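Local coordinates for 2-oxoadipate dioxygenase/decarboxylase, chloroplastic/amyloplastic (Oryza sativa, PDB 6W1K), which catalyses the iron(II)-dependent decarboxylation and hydroxylation of 2-oxoadipate to D-2-hydroxyglutarate in plant lysine catabolism, at residues 12-17 and 103-108; 49-54 and 201-206; 142-147 and 163-168; 233-238 and 293-298; 271-276 and 288-293. All coordinates share one frame; numbering follows the deposited sequence.

Interaction 1. Residues 12-17 and 103-108; sequences DALPKG and SPPTND
Pro105 turns its ring onto the chain of residues 12-14, and its CB and CG meet different neighbours there. Pro105 CB lies 3.1 Å from Asp12 O, a close approach of an aliphatic carbon to a carbonyl oxygen. One atom further, Pro105 CG meets the branch of Leu14, 4.0 Å from Leu14 CG, with Leu14 CD1 only slightly more distant. The leucine reaches it with CG beside its own backbone N (chi1 -70°), and the two side chains lie obliquely across each other. Asp12 O, already touched by the ring, also accepts a hydrogen bond from Thr106 N at 3.2 Å; the bond is bent (137°) and the donor stands above the carbonyl plane. Thr106 O comes within 3.3 Å of Ala13 CA in a C-H...O contact. A water carries the exchange onward, accepting from Leu14 N at 2.9 Å and lying 2.7 Å from Thr106 O. Within the loop, Asn107 ND2 donates to Pro105 O in the plane of that carbonyl (2.9 Å), while the Thr106 hydroxyl is bonded to Ala11 O. This is surface packing far from the metal site: the lead-in to helix 16-36, with Pro15 at its N-cap, lies against the loop that leaves strand 97-103 for strand 121-127, and Tyr84 and Leu119 also pack on the Pro105 ring.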
# COMPACT_ATOMS: atom_id res chain seq x y z
N ASP A 12 -19.14 7.39 10.46
CA ASP A 12 -19.40 8.79 10.17
C ASP A 12 -18.79 9.18 8.83
O ASP A 12 -17.71 8.74 8.46
CB ASP A 12 -18.81 9.68 11.25
CG ASP A 12 -19.66 9.79 12.49
OD1 ASP A 12 -20.51 8.90 12.71
OD2 ASP A 12 -19.41 10.76 13.26
N ALA A 13 -19.51 10.03 8.12
CA ALA A 13 -18.98 10.78 7.00
C ALA A 13 -18.27 12.04 7.46
O ALA A 13 -18.67 12.68 8.44
CB ALA A 13 -20.10 11.19 6.04
N LEU A 14 -17.26 12.45 6.71
CA LEU A 14 -16.60 13.73 7.02
C LEU A 14 -17.46 14.94 6.62
O LEU A 14 -18.27 14.88 5.68
CB LEU A 14 -15.28 13.81 6.30
CG LEU A 14 -14.17 12.87 6.83
CD1 LEU A 14 -13.00 13.00 5.90
CD2 LEU A 14 -13.76 13.15 8.25
N PRO A 15 -17.31 16.06 7.31
CA PRO A 15 -17.84 17.32 6.78
C PRO A 15 -17.20 17.66 5.44
O PRO A 15 -16.11 17.18 5.09
CB PRO A 15 -17.50 18.36 7.86
CG PRO A 15 -16.49 17.73 8.73
CD PRO A 15 -16.58 16.24 8.58
N LYS A 16 -17.88 18.54 4.70
CA LYS A 16 -17.56 18.76 3.29
C LYS A 16 -16.14 19.30 3.07
O LYS A 16 -15.45 18.88 2.13
CB LYS A 16 -18.59 19.70 2.65
CG LYS A 16 -18.37 19.86 1.14
CD LYS A 16 -19.67 20.14 0.39
CE LYS A 16 -19.74 21.58 0.01
NZ LYS A 16 -20.62 21.88 -1.19
N GLY A 17 -15.69 20.25 3.90
CA GLY A 17 -14.33 20.76 3.74
C GLY A 17 -13.27 19.71 4.03
O GLY A 17 -12.27 19.59 3.30
N SER A 103 -10.30 1.41 7.68
CA SER A 103 -11.39 1.55 6.73
C SER A 103 -11.84 3.00 6.70
O SER A 103 -11.87 3.67 7.74
CB SER A 103 -12.58 0.66 7.11
OG SER A 103 -12.92 0.91 8.44
N PRO A 104 -12.26 3.49 5.54
CA PRO A 104 -12.50 4.93 5.39
C PRO A 104 -13.82 5.37 6.01
O PRO A 104 -14.71 4.56 6.26
CB PRO A 104 -12.50 5.14 3.86
CG PRO A 104 -12.83 3.82 3.29
CD PRO A 104 -12.37 2.74 4.27
N PRO A 105 -13.98 6.67 6.25
CA PRO A 105 -15.30 7.19 6.59
C PRO A 105 -16.29 6.92 5.44
O PRO A 105 -15.88 6.72 4.30
CB PRO A 105 -15.06 8.68 6.78
CG PRO A 105 -13.91 9.00 5.84
CD PRO A 105 -13.03 7.74 5.87
N THR A 106 -17.58 6.95 5.76
CA THR A 106 -18.61 6.84 4.73
C THR A 106 -18.43 8.01 3.76
O THR A 106 -18.22 9.15 4.20
CB THR A 106 -20.00 6.84 5.33
OG1 THR A 106 -20.13 5.70 6.19
CG2 THR A 106 -21.10 6.80 4.22
N ASN A 107 -18.40 7.71 2.46
CA ASN A 107 -18.22 8.68 1.37
C ASN A 107 -19.05 8.16 0.19
O ASN A 107 -18.57 7.70 -0.84
CB ASN A 107 -16.74 8.89 1.03
CG ASN A 107 -16.05 7.66 0.51
OD1 ASN A 107 -15.67 7.58 -0.65
ND2 ASN A 107 -15.84 6.70 1.38
N ASP A 108 -20.37 8.20 0.33
CA ASP A 108 -21.23 7.67 -0.73
C ASP A 108 -21.48 8.66 -1.86
O ASP A 108 -22.08 8.26 -2.88
CB ASP A 108 -22.60 7.25 -0.16
CG ASP A 108 -22.50 6.10 0.82
OD1 ASP A 108 -23.33 6.02 1.75
OD2 ASP A 108 -21.58 5.27 0.67
O HOH W 1 -16.43 11.18 4.23

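Interaction 2. Residues 49-54 and 201-206; sequences SYDGDH and HRLISD
The carboxylate of Asp51 faces the backbone of Ile204 and Ser205, and both its oxygens are used. Asp51 OD1 receives Ile204 N on its syn lone pair at 3.2 Å, an almost straight bond (172°). Asp51 OD2 takes two donors at shorter range: Ser205 N at 2.6 Å from the syn side, somewhat out of the carboxylate plane, and Ser205 OG at 2.7 Å on the anti lone pair. Asp51 CG lies anti to its backbone N (chi1 -169°), on the side of the loop. On its anti side Asp51 OD1 also accepts from His54 ND1, 3.0 Å away and tilted from the imidazole plane. That ring is roofed by Ile204, whose CG2 sits 3.7 Å above the His54 ring centroid, almost on the normal, a CH-pi contact over the face. Further along, Tyr50 OH donates to Asp206 OD2 at 2.7 Å; the two side chains cross at about a right angle, the oxygen near the plane of the phenol ring. The buried aspartate is thus a helix-end carboxylate that binds consecutive loop amides and a histidine. It joins the C-terminus of helix 38-51, where Gly52 breaks away with positive phi, to the loop between strand 195-199 and helix 210-219.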
# COMPACT_ATOMS: atom_id res chain seq x y z
N SER A 49 -7.33 3.58 -20.72
CA SER A 49 -7.60 3.55 -22.16
C SER A 49 -8.40 2.32 -22.55
O SER A 49 -9.28 2.38 -23.42
CB SER A 49 -6.28 3.57 -22.94
OG SER A 49 -5.58 4.79 -22.74
N TYR A 50 -8.10 1.18 -21.92
CA TYR A 50 -8.77 -0.07 -22.26
C TYR A 50 -10.19 -0.14 -21.68
O TYR A 50 -11.12 -0.58 -22.36
CB TYR A 50 -7.93 -1.23 -21.73
CG TYR A 50 -8.45 -2.59 -22.12
CD1 TYR A 50 -8.03 -3.19 -23.31
CD2 TYR A 50 -9.34 -3.27 -21.31
CE1 TYR A 50 -8.50 -4.45 -23.68
CE2 TYR A 50 -9.81 -4.52 -21.66
CZ TYR A 50 -9.39 -5.11 -22.85
OH TYR A 50 -9.86 -6.35 -23.21
N ASP A 51 -10.36 0.26 -20.43
CA ASP A 51 -11.60 0.01 -19.72
C ASP A 51 -12.50 1.22 -19.61
O ASP A 51 -13.71 1.06 -19.39
CB ASP A 51 -11.29 -0.48 -18.30
CG ASP A 51 -12.51 -1.01 -17.58
OD1 ASP A 51 -13.17 -0.22 -16.88
OD2 ASP A 51 -12.79 -2.21 -17.72
N GLY A 52 -11.96 2.42 -19.73
CA GLY A 52 -12.73 3.62 -19.47
C GLY A 52 -12.40 4.20 -18.11
O GLY A 52 -11.52 3.72 -17.39
N ASP A 53 -13.14 5.25 -17.74
CA ASP A 53 -12.86 6.01 -16.51
C ASP A 53 -13.49 5.30 -15.31
O ASP A 53 -14.50 5.73 -14.74
CB ASP A 53 -13.37 7.43 -16.64
CG ASP A 53 -12.94 8.32 -15.50
OD1 ASP A 53 -12.06 7.89 -14.73
OD2 ASP A 53 -13.48 9.45 -15.37
N HIS A 54 -12.87 4.21 -14.90
CA HIS A 54 -13.50 3.41 -13.86
C HIS A 54 -12.51 2.91 -12.83
O HIS A 54 -12.82 1.96 -12.11
CB HIS A 54 -14.20 2.20 -14.47
CG HIS A 54 -15.16 2.56 -15.55
ND1 HIS A 54 -14.94 2.26 -16.88
CD2 HIS A 54 -16.33 3.23 -15.50
CE1 HIS A 54 -15.95 2.71 -17.60
NE2 HIS A 54 -16.81 3.29 -16.79
N HIS A 201 -12.65 -5.60 -9.69
CA HIS A 201 -14.08 -5.87 -9.79
C HIS A 201 -14.90 -4.61 -10.03
O HIS A 201 -16.08 -4.71 -10.39
CB HIS A 201 -14.60 -6.59 -8.54
CG HIS A 201 -14.29 -5.87 -7.26
ND1 HIS A 201 -13.10 -6.04 -6.57
CD2 HIS A 201 -15.02 -4.98 -6.54
CE1 HIS A 201 -13.11 -5.27 -5.50
NE2 HIS A 201 -14.26 -4.62 -5.45
N ARG A 202 -14.34 -3.42 -9.81
CA ARG A 202 -15.02 -2.19 -10.17
C ARG A 202 -14.79 -1.76 -11.61
O ARG A 202 -15.41 -0.80 -12.07
CB ARG A 202 -14.60 -1.08 -9.20
CG ARG A 202 -15.05 -1.40 -7.76
CD ARG A 202 -14.82 -0.25 -6.80
NE ARG A 202 -16.08 0.45 -6.58
CZ ARG A 202 -16.49 0.87 -5.39
NH1 ARG A 202 -15.72 0.67 -4.32
NH2 ARG A 202 -17.64 1.50 -5.28
N LEU A 203 -13.92 -2.46 -12.35
CA LEU A 203 -13.81 -2.22 -13.78
C LEU A 203 -15.02 -2.79 -14.50
O LEU A 203 -15.75 -3.63 -13.97
CB LEU A 203 -12.53 -2.85 -14.35
CG LEU A 203 -11.24 -2.35 -13.70
CD1 LEU A 203 -10.07 -3.20 -14.17
CD2 LEU A 203 -11.01 -0.86 -13.98
N ILE A 204 -15.22 -2.37 -15.75
CA ILE A 204 -16.39 -2.77 -16.52
C ILE A 204 -16.05 -3.81 -17.59
O ILE A 204 -16.84 -4.71 -17.86
CB ILE A 204 -17.06 -1.53 -17.16
CG1 ILE A 204 -16.11 -0.87 -18.16
CG2 ILE A 204 -17.45 -0.54 -16.07
CD1 ILE A 204 -16.33 -1.26 -19.62
N SER A 205 -14.88 -3.70 -18.22
CA SER A 205 -14.56 -4.59 -19.33
C SER A 205 -14.15 -5.97 -18.80
O SER A 205 -14.26 -6.27 -17.61
CB SER A 205 -13.46 -3.97 -20.19
OG SER A 205 -12.22 -4.08 -19.52
N ASP A 206 -13.64 -6.82 -19.69
CA ASP A 206 -13.32 -8.19 -19.31
C ASP A 206 -12.14 -8.28 -18.34
O ASP A 206 -11.99 -9.30 -17.66
CB ASP A 206 -13.04 -9.02 -20.58
CG ASP A 206 -11.70 -8.68 -21.22
OD1 ASP A 206 -11.04 -9.62 -21.72
OD2 ASP A 206 -11.30 -7.49 -21.23

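Interaction 3. Residues 142-147 and 163-168; sequences KYIRTS and LTWEKP
Helix 134-147 and the irregular loop 163-168 approach most closely at Ser147 and Trp165, whose CA atoms are 4.1 Å apart. Thr146 OG1, between its backbone N and carbonyl carbon (chi1 76°), is used twice: it accepts from Glu166 N at 2.8 Å in a nearly straight bond (168°) and donates to a lone pair of Tyr143 O within the helix. Ser147 OG and Thr164 OG1 share a hydrogen bond of 2.7 Å, and the serine also bonds Tyr70 OH. A water donates to both Ser147 O and Thr164 O. Tyr143 packs by its CB against Trp165 CB at 3.9 Å, while its side chain crosses that of Pro168 at about a right angle and brings Tyr143 OH to 3.2 Å from Pro168 CA; that hydroxyl is bonded to Asp172 and Ile169 N. Ile144 CD1 touches Trp165 CZ3 at 4.2 Å. Small hydroxyls therefore tie the loop to the helix, one through a backbone N-H and one through a loop hydroxyl, and aromatic and aliphatic groups fill in beside them.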
# COMPACT_ATOMS: atom_id res chain seq x y z
N LYS A 142 20.52 5.69 14.46
CA LYS A 142 21.28 6.85 14.01
C LYS A 142 20.42 7.74 13.12
O LYS A 142 20.41 8.97 13.27
CB LYS A 142 22.55 6.42 13.26
CG LYS A 142 23.30 7.58 12.58
CD LYS A 142 24.61 7.15 11.91
CE LYS A 142 24.35 6.26 10.70
NZ LYS A 142 25.60 6.07 9.86
N TYR A 143 19.74 7.14 12.15
CA TYR A 143 18.92 7.96 11.26
C TYR A 143 17.73 8.55 11.99
O TYR A 143 17.40 9.73 11.79
CB TYR A 143 18.50 7.13 10.06
CG TYR A 143 19.66 6.90 9.16
CD1 TYR A 143 20.13 7.90 8.33
CD2 TYR A 143 20.35 5.73 9.19
CE1 TYR A 143 21.21 7.72 7.52
CE2 TYR A 143 21.40 5.53 8.38
CZ TYR A 143 21.86 6.53 7.54
OH TYR A 143 22.96 6.37 6.73
N ILE A 144 17.09 7.76 12.86
CA ILE A 144 15.97 8.29 13.64
C ILE A 144 16.42 9.52 14.44
O ILE A 144 15.69 10.51 14.54
CB ILE A 144 15.40 7.20 14.57
CG1 ILE A 144 14.65 6.09 13.81
CG2 ILE A 144 14.48 7.82 15.62
CD1 ILE A 144 13.67 6.55 12.86
N ARG A 145 17.62 9.47 15.03
CA ARG A 145 18.12 10.64 15.76
C ARG A 145 18.27 11.85 14.83
O ARG A 145 17.92 12.97 15.22
CB ARG A 145 19.44 10.33 16.46
CG ARG A 145 19.26 9.43 17.71
CD ARG A 145 18.26 10.03 18.76
NE ARG A 145 16.96 9.33 18.79
CZ ARG A 145 15.77 9.93 18.90
NH1 ARG A 145 15.69 11.26 18.99
NH2 ARG A 145 14.66 9.20 18.91
N THR A 146 18.72 11.64 13.59
CA THR A 146 18.91 12.77 12.68
C THR A 146 17.59 13.43 12.28
O THR A 146 17.60 14.57 11.79
CB THR A 146 19.67 12.38 11.39
OG1 THR A 146 18.85 11.67 10.47
CG2 THR A 146 20.92 11.57 11.69
N SER A 147 16.47 12.73 12.46
CA SER A 147 15.13 13.14 12.02
C SER A 147 14.42 14.00 13.04
O SER A 147 13.43 14.65 12.69
CB SER A 147 14.30 11.88 11.73
OG SER A 147 13.04 12.19 11.15
N LEU A 163 12.53 12.42 2.73
CA LEU A 163 12.92 11.67 3.93
C LEU A 163 13.07 12.67 5.09
O LEU A 163 13.51 13.80 4.89
CB LEU A 163 14.26 10.94 3.69
CG LEU A 163 14.28 9.98 2.49
CD1 LEU A 163 15.69 9.39 2.25
CD2 LEU A 163 13.27 8.87 2.69
N THR A 164 12.67 12.26 6.30
CA THR A 164 12.82 13.13 7.47
C THR A 164 14.19 12.99 8.14
O THR A 164 14.68 13.95 8.76
CB THR A 164 11.72 12.85 8.50
OG1 THR A 164 11.79 11.48 8.91
CG2 THR A 164 10.35 13.17 7.90
N TRP A 165 14.81 11.84 8.00
CA TRP A 165 16.19 11.63 8.40
C TRP A 165 17.18 12.06 7.33
O TRP A 165 16.83 12.30 6.17
CB TRP A 165 16.41 10.17 8.74
CG TRP A 165 15.81 9.18 7.81
CD1 TRP A 165 16.30 8.77 6.62
CD2 TRP A 165 14.59 8.46 8.02
NE1 TRP A 165 15.47 7.81 6.08
CE2 TRP A 165 14.40 7.62 6.91
CE3 TRP A 165 13.65 8.43 9.05
CZ2 TRP A 165 13.29 6.76 6.81
CZ3 TRP A 165 12.53 7.58 8.93
CH2 TRP A 165 12.38 6.76 7.84
N GLU A 166 18.45 12.13 7.71
CA GLU A 166 19.46 12.53 6.74
C GLU A 166 19.56 11.48 5.64
O GLU A 166 19.21 10.32 5.84
CB GLU A 166 20.82 12.73 7.40
CG GLU A 166 21.46 11.44 7.94
CD GLU A 166 22.83 11.71 8.57
OE1 GLU A 166 23.20 12.90 8.71
OE2 GLU A 166 23.54 10.74 8.93
N LYS A 167 20.06 11.90 4.49
CA LYS A 167 20.25 10.98 3.37
C LYS A 167 21.18 9.86 3.81
O LYS A 167 22.20 10.13 4.44
CB LYS A 167 20.87 11.71 2.18
CG LYS A 167 20.51 11.15 0.82
CD LYS A 167 21.07 12.02 -0.33
CE LYS A 167 20.00 12.26 -1.42
NZ LYS A 167 20.54 12.16 -2.83
N PRO A 168 20.86 8.61 3.51
CA PRO A 168 21.70 7.50 4.00
C PRO A 168 23.00 7.36 3.24
O PRO A 168 23.11 7.78 2.08
CB PRO A 168 20.82 6.27 3.76
CG PRO A 168 19.53 6.76 3.22
CD PRO A 168 19.66 8.16 2.80
O HOH W 2 12.84 15.56 10.17

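Interaction 4. Residues 233-238 and 293-298; sequences VSPDGL and GFEVGN
Pro235 and Glu295 reach toward each other tip to tip, and no hydrogen bond crosses between the segments, so the contact is one of van der Waals touch. The glutamate chain is bent at chi2 (-85°), which sets Glu295 CD 3.3 Å from Pro235 CD; OE2 is equally near that ring carbon. Behind the tip, Glu295 CG rests on Ser234 CB at 3.7 Å. Asn298 adds its amide, with OD1 3.5 Å from Val233 C and ND2 3.6 Å from Ser234 N; the same ND2 is hydrogen-bonded to Gln241 OE1 and Leu239 O. Hydrogen bonds lie within each segment instead. Glu295 OE1 accepts from Asn298 N at 2.8 Å, nearly along its C-O axis, and so acts as an N-cap. In the other segment, Gly237 N bonds Ser234 O to close a type I turn, and Asp236 OD1 accepts from Leu238 N in an Asx turn. An alanine in place of Glu295 would probably leave Asn298 N without its capping partner and open a gap beside the Pro235 ring. The turn linking strands 232-233 and 239-243 thus lies against the first turn of helix 296-302, just beyond Phe294, which touches the bound 2-oxoadipate.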
# COMPACT_ATOMS: atom_id res chain seq x y z
N VAL A 233 -4.25 -16.07 -3.42
CA VAL A 233 -5.65 -16.34 -3.12
C VAL A 233 -5.78 -16.65 -1.64
O VAL A 233 -5.09 -17.54 -1.12
CB VAL A 233 -6.20 -17.50 -3.96
CG1 VAL A 233 -7.62 -17.80 -3.52
CG2 VAL A 233 -6.12 -17.19 -5.46
N SER A 234 -6.72 -15.90 -1.04
CA SER A 234 -6.89 -15.96 0.38
C SER A 234 -7.46 -17.33 0.60
O SER A 234 -8.14 -17.95 -0.21
CB SER A 234 -7.76 -14.99 0.99
OG SER A 234 -9.00 -15.04 0.39
N PRO A 235 -7.36 -18.08 1.86
CA PRO A 235 -7.87 -19.42 2.16
C PRO A 235 -9.38 -19.56 1.96
O PRO A 235 -9.84 -20.65 1.62
CB PRO A 235 -7.47 -19.63 3.63
CG PRO A 235 -6.28 -18.77 3.83
CD PRO A 235 -6.52 -17.55 2.96
N ASP A 236 -10.16 -18.49 2.15
CA ASP A 236 -11.58 -18.57 1.85
C ASP A 236 -11.88 -18.38 0.37
O ASP A 236 -13.04 -18.47 -0.03
CB ASP A 236 -12.36 -17.53 2.68
CG ASP A 236 -11.92 -16.06 2.42
OD1 ASP A 236 -11.10 -15.79 1.53
OD2 ASP A 236 -12.40 -15.15 3.11
N GLY A 237 -10.87 -18.09 -0.45
CA GLY A 237 -11.07 -17.92 -1.87
C GLY A 237 -11.58 -16.57 -2.32
O GLY A 237 -11.66 -16.34 -3.53
N LEU A 238 -11.87 -15.65 -1.40
CA LEU A 238 -12.61 -14.42 -1.71
C LEU A 238 -11.73 -13.20 -1.93
O LEU A 238 -12.21 -12.19 -2.47
CB LEU A 238 -13.60 -14.11 -0.58
CG LEU A 238 -14.50 -15.31 -0.23
CD1 LEU A 238 -15.47 -14.93 0.89
CD2 LEU A 238 -15.27 -15.84 -1.44
N GLY A 293 -11.13 -6.38 4.10
CA GLY A 293 -9.91 -6.60 4.85
C GLY A 293 -8.82 -7.27 4.02
O GLY A 293 -8.78 -7.18 2.79
N PHE A 294 -7.95 -7.98 4.73
CA PHE A 294 -6.69 -8.46 4.16
C PHE A 294 -6.41 -9.86 4.69
O PHE A 294 -7.18 -10.39 5.50
CB PHE A 294 -5.55 -7.48 4.48
CG PHE A 294 -5.75 -6.11 3.88
CD1 PHE A 294 -5.22 -5.80 2.64
CD2 PHE A 294 -6.49 -5.16 4.56
CE1 PHE A 294 -5.42 -4.55 2.09
CE2 PHE A 294 -6.71 -3.90 4.03
CZ PHE A 294 -6.16 -3.59 2.80
N GLU A 295 -5.33 -10.47 4.24
CA GLU A 295 -5.05 -11.86 4.59
C GLU A 295 -3.56 -12.03 4.77
O GLU A 295 -2.77 -11.70 3.88
CB GLU A 295 -5.61 -12.81 3.53
CG GLU A 295 -5.92 -14.21 4.07
CD GLU A 295 -4.69 -15.10 4.07
OE1 GLU A 295 -3.91 -14.98 3.11
OE2 GLU A 295 -4.49 -15.90 5.02
N VAL A 296 -3.16 -12.56 5.93
CA VAL A 296 -1.75 -12.63 6.27
C VAL A 296 -0.98 -13.41 5.21
O VAL A 296 0.10 -12.98 4.77
CB VAL A 296 -1.59 -13.26 7.67
CG1 VAL A 296 -2.26 -14.66 7.70
CG2 VAL A 296 -0.11 -13.32 8.04
N GLY A 297 -1.52 -14.55 4.76
CA GLY A 297 -0.83 -15.34 3.74
C GLY A 297 -0.55 -14.57 2.46
O GLY A 297 0.57 -14.61 1.94
N ASN A 298 -1.56 -13.89 1.93
CA ASN A 298 -1.35 -13.04 0.75
C ASN A 298 -0.31 -11.96 1.03
O ASN A 298 0.67 -11.80 0.30
CB ASN A 298 -2.67 -12.39 0.31
CG ASN A 298 -3.67 -13.39 -0.22
OD1 ASN A 298 -3.45 -14.58 -0.14
ND2 ASN A 298 -4.75 -12.90 -0.80

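Interaction 5. Residues 271-276 and 288-293; sequences RLVLPQ and HHRRDG
Gly293 O is gripped by two nitrogens of Arg271, NH1 at 2.9 Å and NH2 at 2.7 Å, with the oxygen lying in the guanidinium plane. Arg271 NH2 also donates to Arg291 O at 2.9 Å in a straighter bond (167°). Asp292 OD1 lies over one face of this guanidinium, 4.1 Å from Arg271 NH2; its charge may be felt there, though no N-H points at it and the oxygen's salt bridge is with Arg121. The Arg271 side chain is extended from CG to NE, and NE makes a salt bridge with Asp58. A second arginine answers in the reverse direction: Arg290 NH1 donates to Arg271 O at 2.7 Å. Between these grips the backbones form a single antiparallel bridge, Val273 and Arg290 being its non-hydrogen-bonded pair, flanked by Arg291 N to Leu272 O (3.0 Å) and Leu274 N to His289 O (2.9 Å). Leu274 CD2 packs on Arg291 CA at 3.9 Å. A leucine replacing Arg271 would probably leave the carbonyls of Gly293 and Arg291 without these donors and Asp58 without its charged mate. Arginine N-H groups thus satisfy carbonyls of both segments, and Arg271 also makes a cation-pi contact with Phe294 of the substrate pocket.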
# COMPACT_ATOMS: atom_id res chain seq x y z
N ARG A 271 -12.09 -8.61 -4.86
CA ARG A 271 -12.84 -9.04 -3.69
C ARG A 271 -14.13 -9.68 -4.16
O ARG A 271 -14.98 -9.01 -4.76
CB ARG A 271 -13.12 -7.87 -2.75
CG ARG A 271 -11.84 -7.10 -2.33
CD ARG A 271 -12.12 -5.89 -1.39
NE ARG A 271 -10.84 -5.39 -0.90
CZ ARG A 271 -10.19 -5.87 0.16
NH1 ARG A 271 -9.02 -5.37 0.49
NH2 ARG A 271 -10.73 -6.82 0.90
N LEU A 272 -14.29 -10.97 -3.88
CA LEU A 272 -15.48 -11.69 -4.33
C LEU A 272 -16.63 -11.54 -3.34
O LEU A 272 -16.43 -11.21 -2.16
CB LEU A 272 -15.17 -13.18 -4.52
CG LEU A 272 -14.20 -13.52 -5.65
CD1 LEU A 272 -14.22 -15.05 -5.86
CD2 LEU A 272 -14.54 -12.81 -6.94
N VAL A 273 -17.84 -11.81 -3.82
CA VAL A 273 -19.02 -11.70 -2.99
C VAL A 273 -18.95 -12.69 -1.82
O VAL A 273 -18.43 -13.81 -1.95
CB VAL A 273 -20.30 -11.94 -3.82
CG1 VAL A 273 -21.51 -11.64 -3.00
CG2 VAL A 273 -20.31 -11.07 -5.07
N LEU A 274 -19.47 -12.27 -0.68
CA LEU A 274 -19.49 -13.13 0.48
C LEU A 274 -20.52 -14.24 0.32
O LEU A 274 -21.51 -14.09 -0.42
CB LEU A 274 -19.79 -12.33 1.74
CG LEU A 274 -18.70 -11.38 2.21
CD1 LEU A 274 -19.27 -10.40 3.22
CD2 LEU A 274 -17.52 -12.17 2.80
N PRO A 275 -20.32 -15.38 1.00
CA PRO A 275 -21.24 -16.51 0.80
C PRO A 275 -22.68 -16.19 1.17
O PRO A 275 -23.60 -16.68 0.50
CB PRO A 275 -20.65 -17.61 1.70
CG PRO A 275 -19.77 -16.88 2.71
CD PRO A 275 -19.25 -15.67 1.97
N GLN A 276 -22.91 -15.39 2.21
CA GLN A 276 -24.29 -15.08 2.57
C GLN A 276 -25.02 -14.31 1.47
O GLN A 276 -26.23 -14.20 1.52
CB GLN A 276 -24.34 -14.26 3.86
CG GLN A 276 -23.48 -13.02 3.80
CD GLN A 276 -22.15 -13.20 4.52
OE1 GLN A 276 -21.47 -14.21 4.35
NE2 GLN A 276 -21.78 -12.20 5.32
N HIS A 288 -19.84 -3.49 -0.02
CA HIS A 288 -20.06 -4.05 1.31
C HIS A 288 -20.51 -5.51 1.25
O HIS A 288 -20.47 -6.20 2.28
CB HIS A 288 -21.04 -3.18 2.09
CG HIS A 288 -22.48 -3.35 1.71
ND1 HIS A 288 -23.08 -2.60 0.72
CD2 HIS A 288 -23.44 -4.16 2.21
CE1 HIS A 288 -24.34 -2.95 0.61
NE2 HIS A 288 -24.59 -3.90 1.50
N HIS A 289 -20.87 -6.01 0.08
CA HIS A 289 -21.23 -7.42 -0.10
C HIS A 289 -20.03 -8.30 -0.37
O HIS A 289 -20.21 -9.51 -0.58
CB HIS A 289 -22.19 -7.57 -1.26
CG HIS A 289 -23.51 -6.92 -1.06
ND1 HIS A 289 -24.00 -5.96 -1.91
CD2 HIS A 289 -24.46 -7.12 -0.11
CE1 HIS A 289 -25.20 -5.59 -1.50
NE2 HIS A 289 -25.50 -6.27 -0.41
N ARG A 290 -18.84 -7.72 -0.43
CA ARG A 290 -17.63 -8.40 -0.86
C ARG A 290 -16.68 -8.57 0.33
O ARG A 290 -16.74 -7.83 1.32
CB ARG A 290 -16.95 -7.60 -1.99
CG ARG A 290 -17.86 -7.35 -3.19
CD ARG A 290 -17.10 -6.60 -4.29
NE ARG A 290 -17.86 -6.50 -5.54
CZ ARG A 290 -17.85 -7.43 -6.49
NH1 ARG A 290 -17.12 -8.53 -6.35
NH2 ARG A 290 -18.57 -7.25 -7.59
N ARG A 291 -15.81 -9.56 0.21
CA ARG A 291 -14.83 -9.83 1.25
C ARG A 291 -14.01 -8.58 1.53
O ARG A 291 -13.41 -7.99 0.62
CB ARG A 291 -13.93 -10.99 0.81
CG ARG A 291 -12.58 -11.04 1.53
CD ARG A 291 -12.72 -11.66 2.92
NE ARG A 291 -11.62 -12.57 3.24
CZ ARG A 291 -10.44 -12.20 3.74
NH1 ARG A 291 -10.17 -10.90 3.98
NH2 ARG A 291 -9.52 -13.12 4.00
N ASP A 292 -14.01 -8.16 2.79
CA ASP A 292 -13.28 -6.98 3.22
C ASP A 292 -11.97 -7.38 3.89
O ASP A 292 -11.70 -8.54 4.18
CB ASP A 292 -14.12 -6.12 4.16
CG ASP A 292 -13.71 -4.65 4.14
OD1 ASP A 292 -12.68 -4.32 3.47
OD2 ASP A 292 -14.41 -3.83 4.81
N GLY A 293 -11.13 -6.38 4.10
CA GLY A 293 -9.91 -6.60 4.85
C GLY A 293 -8.82 -7.27 4.02
O GLY A 293 -8.78 -7.18 2.79

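Interactions 4 and 5 form one unit: their centres are 12 Å apart, they share Gly293, and a salt bridge between Asp236 and Arg291 joins them. In sequence 271-276/288-293 is nested inside the loop closed by 233-238/293-298; interaction 5 and segment 293-298 lie on the way from strand 258-271 to helix 296-302 at the substrate pocket, with turn 233-238 packed beside them. Interaction 2, centred 20 Å from interaction 5, touches it through His201. Interactions 1 and 2 interleave along the chain and involve the successive helices 16-36 and 38-51. Interaction 3 is nested within the loop of interaction 2, but their centres lie 42 Å apart; it belongs to the far side of the fold from interactions 2, 4 and 5.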